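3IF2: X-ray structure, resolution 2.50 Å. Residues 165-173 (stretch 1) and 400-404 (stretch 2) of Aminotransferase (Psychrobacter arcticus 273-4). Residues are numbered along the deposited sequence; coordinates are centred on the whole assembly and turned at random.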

# COMPACT_ATOMS: atom_id res chain seq x y z
N GLY A 165 -17.37 -3.66 10.87
CA GLY A 165 -18.02 -2.66 11.72
C GLY A 165 -17.21 -1.39 11.86
O GLY A 165 -16.51 -0.98 10.92
N GLN A 166 -17.31 -0.76 13.03
CA GLN A 166 -16.57 0.47 13.38
C GLN A 166 -16.32 0.43 14.88
O GLN A 166 -17.25 0.25 15.65
N HIS A 167 -15.08 0.64 15.28
CA HIS A 167 -14.63 0.44 16.66
C HIS A 167 -13.83 1.62 17.21
O HIS A 167 -12.62 1.53 17.43
N PHE A 168 -14.52 2.74 17.38
CA PHE A 168 -13.96 3.94 18.00
C PHE A 168 -14.81 4.32 19.20
O PHE A 168 -16.02 4.20 19.15
N ALA A 169 -14.15 4.69 20.30
CA ALA A 169 -14.79 5.23 21.49
C ALA A 169 -14.22 6.64 21.51
O ALA A 169 -13.01 6.82 21.67
N ALA A 170 -15.06 7.64 21.29
CA ALA A 170 -14.63 9.03 21.21
C ALA A 170 -15.09 9.79 22.44
O ALA A 170 -16.22 9.59 22.89
N VAL A 171 -14.22 10.64 23.00
CA VAL A 171 -14.55 11.49 24.15
C VAL A 171 -14.74 12.92 23.62
O VAL A 171 -13.90 13.42 22.86
N LEU A 172 -15.85 13.55 24.00
CA LEU A 172 -16.14 14.92 23.56
C LEU A 172 -15.23 15.93 24.27
O LEU A 172 -14.78 15.67 25.39
N PRO A 173 -14.98 17.09 23.63
CA PRO A 173 -14.06 18.05 24.24
C PRO A 173 -14.68 19.10 25.15
O PRO A 173 -15.89 19.36 25.06
N PHE A 400 -15.89 13.47 13.65
CA PHE A 400 -16.20 12.91 14.97
C PHE A 400 -16.41 11.41 14.78
O PHE A 400 -17.55 10.96 14.72
N PRO A 401 -15.31 10.63 14.61
CA PRO A 401 -15.42 9.19 14.43
C PRO A 401 -16.00 8.50 15.65
O PRO A 401 -15.58 8.78 16.78
N GLY A 402 -16.97 7.62 15.41
CA GLY A 402 -17.64 6.88 16.46
C GLY A 402 -18.63 7.67 17.33
O GLY A 402 -19.10 7.12 18.32
N VAL A 403 -18.93 8.92 16.97
CA VAL A 403 -19.88 9.74 17.71
C VAL A 403 -21.13 9.90 16.86
O VAL A 403 -21.05 10.20 15.68
N ASP A 404 -22.30 9.72 17.48
CA ASP A 404 -23.59 9.96 16.84
C ASP A 404 -23.76 11.49 16.79
O ASP A 404 -24.09 12.12 17.79

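The contact between residues 165-173 and 400-404 is a small, mainly apolar packing of an extended segment against a tight turn, burying 332 Å² in total and held by van der Waals contacts without a single hydrogen bond from one stretch to the other. Stretch 1 runs as a strand from Phe168 to Ala170, and its side chains alternate: the CA-to-CB bonds of Gln166, Phe168 and Ala170 point toward stretch 2, whereas those of His167, Ala169 and Val171 point away. Stretch 2 presents a type II beta turn from Phe400 to Val403, closed by a weak backbone hydrogen bond from Val403 N to Phe400 O (3.3 Å). Gly402 lies nearest to Phe168 in the backbone register, with their CA atoms 5.0 Å apart.

Phe168 adopts the m rotamer (chi1 -70°), which lays one face of its ring against Pro401; CD2 of Phe168 comes to 4.1 Å from CB of Pro401, whose ring has C-gamma exo pucker. The carbonyl of the same proline also borders the strand, since Pro401 O is 4.0 Å from Phe168 CB and 3.3 Å from Ala170 CB.

Ala170 forms the tightest part of the packing. Its methyl group rests against both that carbonyl and Val403, with CB only 3.4 Å from Val403 CG2. Val403 is in the t rotamer (chi1 178°), and although its CA-to-CB bond runs sideways, CG2 reaches the strand. Leu172 also starts sideways, but its m,t conformation brings the end of the side chain nearer to stretch 2. Leu172 CD2 lies 4.1 Å from both Val403 CG1 and Val403 CG2, so it packs against both valine methyls, while Ala170 meets CG2.

At Gly402 the absence of a side chain matters sterically. Its CA sits 4.1 Å from Phe168 O, and an ideal CB would point toward the strand and fall 2.8 Å from that oxygen, a clash. The positive phi of 73° at this position of the turn independently favours glycine.

Gln166 is exposed and extended, with chi1 and chi2 both t, and its OE1 is 3.9 Å from Gly402 CA; this is a van der Waals approach, and its NE2 is hydrogen-bonded elsewhere in the structure. The other polar side chains, His167 and Asp404, make no contact with the other stretch; His167 NE2 and Asp404 OD1 are hydrogen-bonded to residues just outside the stretches.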

# COMPACT_ATOMS: atom_id res chain seq x y z
CB GLN A 166 -17.37 1.71 12.99
CG GLN A 166 -16.54 2.98 13.02
CD GLN A 166 -17.38 4.23 12.85
OE1 GLN A 166 -18.37 4.43 13.57
NE2 GLN A 166 -16.97 5.09 11.92
CB HIS A 167 -13.83 -0.87 16.71
CG HIS A 167 -14.58 -2.04 16.14
ND1 HIS A 167 -15.57 -2.70 16.82
CD2 HIS A 167 -14.53 -2.60 14.91
CE1 HIS A 167 -16.08 -3.64 16.05
NE2 HIS A 167 -15.47 -3.60 14.88
CB PHE A 168 -13.93 5.10 17.01
CG PHE A 168 -12.92 4.93 15.92
CD1 PHE A 168 -11.55 5.01 16.21
CD2 PHE A 168 -13.31 4.72 14.58
CE1 PHE A 168 -10.59 4.86 15.21
CE2 PHE A 168 -12.35 4.58 13.57
CZ PHE A 168 -10.98 4.64 13.90
CB ALA A 169 -14.38 4.47 22.72
CB ALA A 170 -15.19 9.63 19.98
CB VAL A 171 -13.47 11.44 25.24
CG1 VAL A 171 -13.86 12.37 26.43
CG2 VAL A 171 -13.28 10.02 25.71
CB LEU A 172 -17.61 15.29 23.79
CG LEU A 172 -18.67 14.40 23.10
CD1 LEU A 172 -19.94 15.21 22.96
CD2 LEU A 172 -18.27 13.89 21.73
CB PRO A 173 -13.54 18.79 23.01
CG PRO A 173 -14.75 18.87 22.11
CD PRO A 173 -15.50 17.58 22.34
CB PHE A 400 -17.44 13.60 15.54
CG PHE A 400 -17.27 15.09 15.79
CD1 PHE A 400 -17.55 16.01 14.79
CD2 PHE A 400 -16.86 15.55 17.03
CE1 PHE A 400 -17.41 17.41 15.02
CE2 PHE A 400 -16.73 16.93 17.29
CZ PHE A 400 -17.00 17.86 16.28
CB PRO A 401 -13.96 8.74 14.22
CG PRO A 401 -13.27 9.90 13.79
CD PRO A 401 -13.90 11.06 14.46
CB VAL A 403 -19.30 11.14 18.02
CG1 VAL A 403 -20.32 12.02 18.75
CG2 VAL A 403 -18.03 11.03 18.84
CB ASP A 404 -24.72 9.29 17.61
CG ASP A 404 -26.08 9.47 16.96
OD1 ASP A 404 -26.24 10.23 15.99
OD2 ASP A 404 -27.04 8.83 17.47